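Local coordinates for hypothetical protein PA2201 (Pseudomonas aeruginosa, PDB 2FEF) that is of unknown function but is probably an immunity protein that neutralises a PoNe-type bacterial DNase toxin, at residues 48-51 / 52-56; 223-227 / 228-232. All coordinates share one frame; numbering follows the deposited sequence.

Contact 1. Residues 48-51 / 52-56; sequences ALDR and FSRSH
Ser53 turns its hydroxyl back onto the carbonyl of Asp50, one turn earlier, at the C-terminal end of helix 35-54. With chi1 at 85°, OG sits between the backbone N and the carbonyl carbon of its own residue, and from there it donates to Asp50 O at 2.7 Å, coming in at a C=O...O angle of 122° with only a modest tilt from the carbonyl plane. The same Asp50 O takes a weak bond from Arg54 N, so the serine supplements a helical bond that is fading. The regular pattern still holds just before, where Phe52 N reaches Ala48 O at 3.0 Å and Ser53 N reaches Leu49 O at 2.9 Å. At Arg54 the turn tightens: its N also donates to Arg51 O at 3.1 Å, from above the carbonyl plane and not on a lone pair.

Arg54 CG lies 3.3 Å from Asp50 O, and from there the chain runs alongside Asp50, both pointing the same way. They form no ion pair, since Asp50 OD1 and Arg54 NE are 5.7 Å apart. Asp50 is instead held by Arg20 and by Tyr251 of the second subunit, and Arg54 pairs with Glu81 of that subunit.

Phe52, its CG anti to the backbone N (chi1 175°), carries its ring away from residues 48-51 to meet Trp76 edge-to-face. Past the last turn, Ser55 OG donates to Phe52 O at 2.6 Å, in the carbonyl plane and on a lone pair, while Ser55 N binds the same oxygen. Ser55 OG also weakly caps Tyr58 N, so the serine closes one helix and begins the next. This is a helix C-terminus passing through an N-cap serine into helix 56-59, set at a subunit interface of an all-helical protein.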
loop_
_atom_site.group_PDB
_atom_site.type_symbol
_atom_site.label_atom_id
_atom_site.label_comp_id
_atom_site.label_asym_id
_atom_site.label_seq_id
_atom_site.Cartn_x
_atom_site.Cartn_y
_atom_site.Cartn_z
ATOM N N ALA B 48 6.056 -1.416 0.390
ATOM C CA ALA B 48 5.792 -0.405 -0.660
ATOM C C ALA B 48 6.763 -0.582 -1.853
ATOM O O ALA B 48 6.387 -0.522 -3.018
ATOM C CB ALA B 48 5.927 1.014 -0.062
ATOM N N LEU B 49 8.031 -0.765 -1.548
ATOM C CA LEU B 49 9.047 -0.949 -2.583
ATOM C C LEU B 49 8.889 -2.304 -3.230
ATOM O O LEU B 49 9.120 -2.443 -4.424
ATOM C CB LEU B 49 10.464 -0.808 -1.980
ATOM C CG LEU B 49 10.851 0.618 -1.571
ATOM C CD1 LEU B 49 11.997 0.614 -0.594
ATOM C CD2 LEU B 49 11.231 1.426 -2.794
ATOM N N ASP B 50 8.478 -3.322 -2.465
ATOM C CA ASP B 50 8.255 -4.630 -3.081
ATOM C C ASP B 50 7.075 -4.562 -4.081
ATOM O O ASP B 50 7.141 -5.099 -5.207
ATOM C CB ASP B 50 7.991 -5.701 -2.015
ATOM C CG ASP B 50 8.134 -7.103 -2.562
ATOM O OD1 ASP B 50 7.322 -7.513 -3.421
ATOM O OD2 ASP B 50 9.035 -7.818 -2.097
ATOM N N ARG B 51 6.008 -3.887 -3.669
ATOM C CA ARG B 51 4.816 -3.667 -4.507
ATOM C C ARG B 51 5.201 -2.959 -5.804
ATOM O O ARG B 51 4.816 -3.352 -6.923
ATOM C CB ARG B 51 3.800 -2.818 -3.693
ATOM C CG ARG B 51 2.501 -2.424 -4.425
ATOM C CD ARG B 51 1.294 -2.416 -3.472
ATOM N NE ARG B 51 1.457 -3.451 -2.445
ATOM C CZ ARG B 51 1.080 -4.725 -2.571
ATOM N NH1 ARG B 51 0.460 -5.139 -3.656
ATOM N NH2 ARG B 51 1.307 -5.578 -1.582
ATOM N N PHE B 52 5.968 -1.882 -5.646
ATOM C CA PHE B 52 6.505 -1.139 -6.790
ATOM C C PHE B 52 7.322 -2.045 -7.736
ATOM O O PHE B 52 7.143 -2.017 -8.959
ATOM C CB PHE B 52 7.397 0.020 -6.313
ATOM C CG PHE B 52 8.085 0.766 -7.455
ATOM C CD1 PHE B 52 7.322 1.464 -8.405
ATOM C CD2 PHE B 52 9.473 0.761 -7.563
ATOM C CE1 PHE B 52 7.957 2.158 -9.449
ATOM C CE2 PHE B 52 10.111 1.464 -8.578
ATOM C CZ PHE B 52 9.364 2.147 -9.530
ATOM N N SER B 53 8.178 -2.866 -7.158
ATOM C CA SER B 53 9.020 -3.802 -7.943
ATOM C C SER B 53 8.203 -4.830 -8.742
ATOM O O SER B 53 8.678 -5.412 -9.762
ATOM C CB SER B 53 10.054 -4.489 -7.000
ATOM O OG SER B 53 9.483 -5.645 -6.368
ATOM N N ARG B 54 6.978 -5.103 -8.292
ATOM C CA ARG B 54 6.123 -6.065 -8.981
ATOM C C ARG B 54 5.147 -5.385 -9.928
ATOM O O ARG B 54 4.445 -6.079 -10.672
ATOM C CB ARG B 54 5.366 -6.954 -7.988
ATOM C CG ARG B 54 6.279 -7.758 -7.036
ATOM C CD ARG B 54 7.185 -8.737 -7.844
ATOM N NE ARG B 54 6.365 -9.721 -8.563
ATOM C CZ ARG B 54 6.851 -10.646 -9.390
ATOM N NH1 ARG B 54 8.153 -10.720 -9.600
ATOM N NH2 ARG B 54 6.040 -11.502 -10.010
ATOM N N SER B 55 5.099 -4.045 -9.905
ATOM C CA SER B 55 4.186 -3.272 -10.790
ATOM C C SER B 55 4.589 -3.323 -12.262
ATOM O O SER B 55 5.744 -3.490 -12.590
ATOM C CB SER B 55 4.062 -1.808 -10.291
ATOM O OG SER B 55 5.290 -1.096 -10.489
ATOM N N HIS B 56 3.612 -3.216 -13.166
ATOM C CA HIS B 56 3.900 -3.168 -14.593
ATOM C C HIS B 56 4.806 -1.991 -14.937
ATOM O O HIS B 56 5.713 -2.139 -15.724
ATOM C CB HIS B 56 2.605 -3.057 -15.399
ATOM C CG HIS B 56 2.825 -3.169 -16.872
ATOM N ND1 HIS B 56 2.977 -2.067 -17.684
ATOM C CD2 HIS B 56 2.997 -4.247 -17.665
ATOM C CE1 HIS B 56 3.193 -2.460 -18.926
ATOM N NE2 HIS B 56 3.200 -3.780 -18.946
#

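Contact 2. Residues 223-227 / 228-232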
loop_
_atom_site.group_PDB
_atom_site.type_symbol
_atom_site.label_atom_id
_atom_site.label_comp_id
_atom_site.label_asym_id
_atom_site.label_seq_id
_atom_site.Cartn_x
_atom_site.Cartn_y
_atom_site.Cartn_z
ATOM N N ALA B 223 29.988 23.982 15.813
ATOM C CA ALA B 223 29.405 23.568 17.088
ATOM C C ALA B 223 28.152 24.396 17.493
ATOM O O ALA B 223 27.136 23.806 17.866
ATOM C CB ALA B 223 30.465 23.498 18.210
ATOM N N PRO B 224 28.200 25.749 17.402
ATOM C CA PRO B 224 26.976 26.535 17.646
ATOM C C PRO B 224 25.807 26.176 16.713
ATOM O O PRO B 224 24.661 26.135 17.167
ATOM C CB PRO B 224 27.442 27.985 17.421
ATOM C CG PRO B 224 28.903 27.951 17.845
ATOM C CD PRO B 224 29.356 26.645 17.189
ATOM N N TYR B 225 26.108 25.889 15.452
ATOM C CA TYR B 225 25.110 25.414 14.487
ATOM C C TYR B 225 24.421 24.125 14.938
ATOM O O TYR B 225 23.185 24.044 14.903
ATOM C CB TYR B 225 25.733 25.254 13.087
ATOM C CG TYR B 225 24.757 24.760 12.022
ATOM C CD1 TYR B 225 23.908 25.642 11.375
ATOM C CD2 TYR B 225 24.711 23.384 11.659
ATOM C CE1 TYR B 225 23.020 25.181 10.381
ATOM C CE2 TYR B 225 23.836 22.918 10.665
ATOM C CZ TYR B 225 22.994 23.832 10.033
ATOM O OH TYR B 225 22.107 23.371 9.061
ATOM N N LEU B 226 25.203 23.121 15.359
ATOM C CA LEU B 226 24.620 21.885 15.874
ATOM C C LEU B 226 23.771 22.105 17.131
ATOM O O LEU B 226 22.735 21.460 17.295
ATOM C CB LEU B 226 25.704 20.841 16.205
ATOM C CG LEU B 226 26.298 20.027 15.065
ATOM C CD1 LEU B 226 27.347 19.068 15.577
ATOM C CD2 LEU B 226 25.168 19.256 14.345
ATOM N N GLN B 227 24.230 22.964 18.042
ATOM C CA GLN B 227 23.483 23.233 19.272
ATOM C C GLN B 227 22.159 23.927 18.991
ATOM O O GLN B 227 21.123 23.516 19.513
ATOM C CB GLN B 227 24.305 24.077 20.263
ATOM C CG GLN B 227 23.562 24.446 21.608
ATOM C CD GLN B 227 23.137 23.229 22.420
ATOM O OE1 GLN B 227 23.654 22.128 22.223
ATOM N NE2 GLN B 227 22.174 23.419 23.330
ATOM N N SER B 228 22.200 24.978 18.170
ATOM C CA SER B 228 21.032 25.808 17.955
ATOM C C SER B 228 20.070 25.231 16.917
ATOM O O SER B 228 18.853 25.281 17.121
ATOM C CB SER B 228 21.447 27.234 17.592
ATOM O OG SER B 228 21.798 27.343 16.225
ATOM N N GLN B 229 20.591 24.657 15.827
ATOM C CA GLN B 229 19.689 24.223 14.767
ATOM C C GLN B 229 19.219 22.775 14.891
ATOM O O GLN B 229 18.286 22.363 14.202
ATOM C CB GLN B 229 20.268 24.530 13.359
ATOM C CG GLN B 229 20.582 26.030 13.089
ATOM C CD GLN B 229 19.419 26.935 13.420
ATOM O OE1 GLN B 229 18.286 26.719 12.952
ATOM N NE2 GLN B 229 19.676 27.937 14.257
ATOM N N TYR B 230 19.852 22.009 15.790
ATOM C CA TYR B 230 19.466 20.616 15.964
ATOM C C TYR B 230 19.022 20.412 17.393
ATOM O O TYR B 230 17.851 20.210 17.624
ATOM C CB TYR B 230 20.592 19.649 15.570
ATOM C CG TYR B 230 20.688 19.524 14.090
ATOM C CD1 TYR B 230 21.395 20.464 13.332
ATOM C CD2 TYR B 230 19.978 18.521 13.418
ATOM C CE1 TYR B 230 21.420 20.383 11.923
ATOM C CE2 TYR B 230 20.013 18.419 12.022
ATOM C CZ TYR B 230 20.719 19.352 11.289
ATOM O OH TYR B 230 20.743 19.221 9.929
ATOM N N ARG B 231 19.948 20.528 18.355
ATOM C CA ARG B 231 19.610 20.182 19.719
ATOM C C ARG B 231 18.483 21.055 20.277
ATOM O O ARG B 231 17.524 20.512 20.814
ATOM C CB ARG B 231 20.841 20.164 20.646
ATOM C CG ARG B 231 20.494 19.625 22.048
ATOM C CD ARG B 231 21.706 19.448 22.919
ATOM N NE ARG B 231 21.376 19.711 24.327
ATOM C CZ ARG B 231 22.225 20.186 25.243
ATOM N NH1 ARG B 231 23.499 20.452 24.936
ATOM N NH2 ARG B 231 21.789 20.399 26.478
ATOM N N GLU B 232 18.601 22.378 20.135
ATOM C CA GLU B 232 17.581 23.304 20.645
ATOM C C GLU B 232 16.268 23.262 19.862
ATOM O O GLU B 232 15.180 23.540 20.410
ATOM C CB GLU B 232 18.143 24.731 20.717
ATOM C CG GLU B 232 19.158 24.859 21.855
ATOM C CD GLU B 232 19.932 26.182 21.870
ATOM O OE1 GLU B 232 19.696 27.076 21.026
ATOM O OE2 GLU B 232 20.790 26.331 22.767
#
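A wider pi-type turn interrupts helix 223-234, and the contact lies around it. Before it the bonding is alpha-helical, with Ser228 N on Pro224 O and Gln229 N on Tyr225 O at 2.8 Å. Then the step lengthens by one residue: Arg231 N binds Leu226 O at 3.1 Å and Glu232 N binds Gln227 O at 2.8 Å, both nearly in line with the carbonyl, whereas Tyr230 N keeps only a weak bond to Leu226 O. The short axes of 223-227 and 228-232 are inclined at 40°.

Gln227 bends at chi2 (60°), which swings its amide over the turn to Arg231 and Glu232. NE2 donates to Glu232 OE2 at 3.3 Å, on the anti side but tilted out of the carboxylate plane, and close to the amide's own plane. It also lies over one face of the Arg231 guanidinium.

On the buried side, Tyr225 CE2 meets the edge of the Tyr230 ring at CE1, 3.7 Å away. Gln229 CB sits over one face of the Tyr225 ring, toward its rim, with Gln229 CG 3.7 Å from Tyr225 CE1. Leu226 CD2 touches Tyr230 CD1 at 4.1 Å. Both tyrosine hydroxyls bind Glu259 OE2, and Arg246 makes a cation-pi contact with Tyr230. Two phenols on one carboxylate oxygen would probably stabilise its negative charge, while Gln227, partly exposed, accepts weakly from Arg231 NH1 through OE1 and donates to Glu232, linking two side chains of opposite charge.

Overall arrangement
Contacts 1 and 2 are both local, within single helices, and lie in different parts of the chain: residues 48-56 fall in the PA2201 N-terminal domain-like region, residues 223-232 in the region related to the C-terminal part of PoNe immunity proteins. Their centres are about 39 Å apart; they lie on opposite sides of the chain's centre, and with nearest atoms about 23 Å apart they do not touch. Each marks a departure from regular alpha-helical bonding, a tightened end in contact 1 and a widened turn in contact 2. Their surroundings differ too: contact 1 faces a second subunit, whereas no other chain of the assembly touches contact 2, whose tyrosines point into its own subunit.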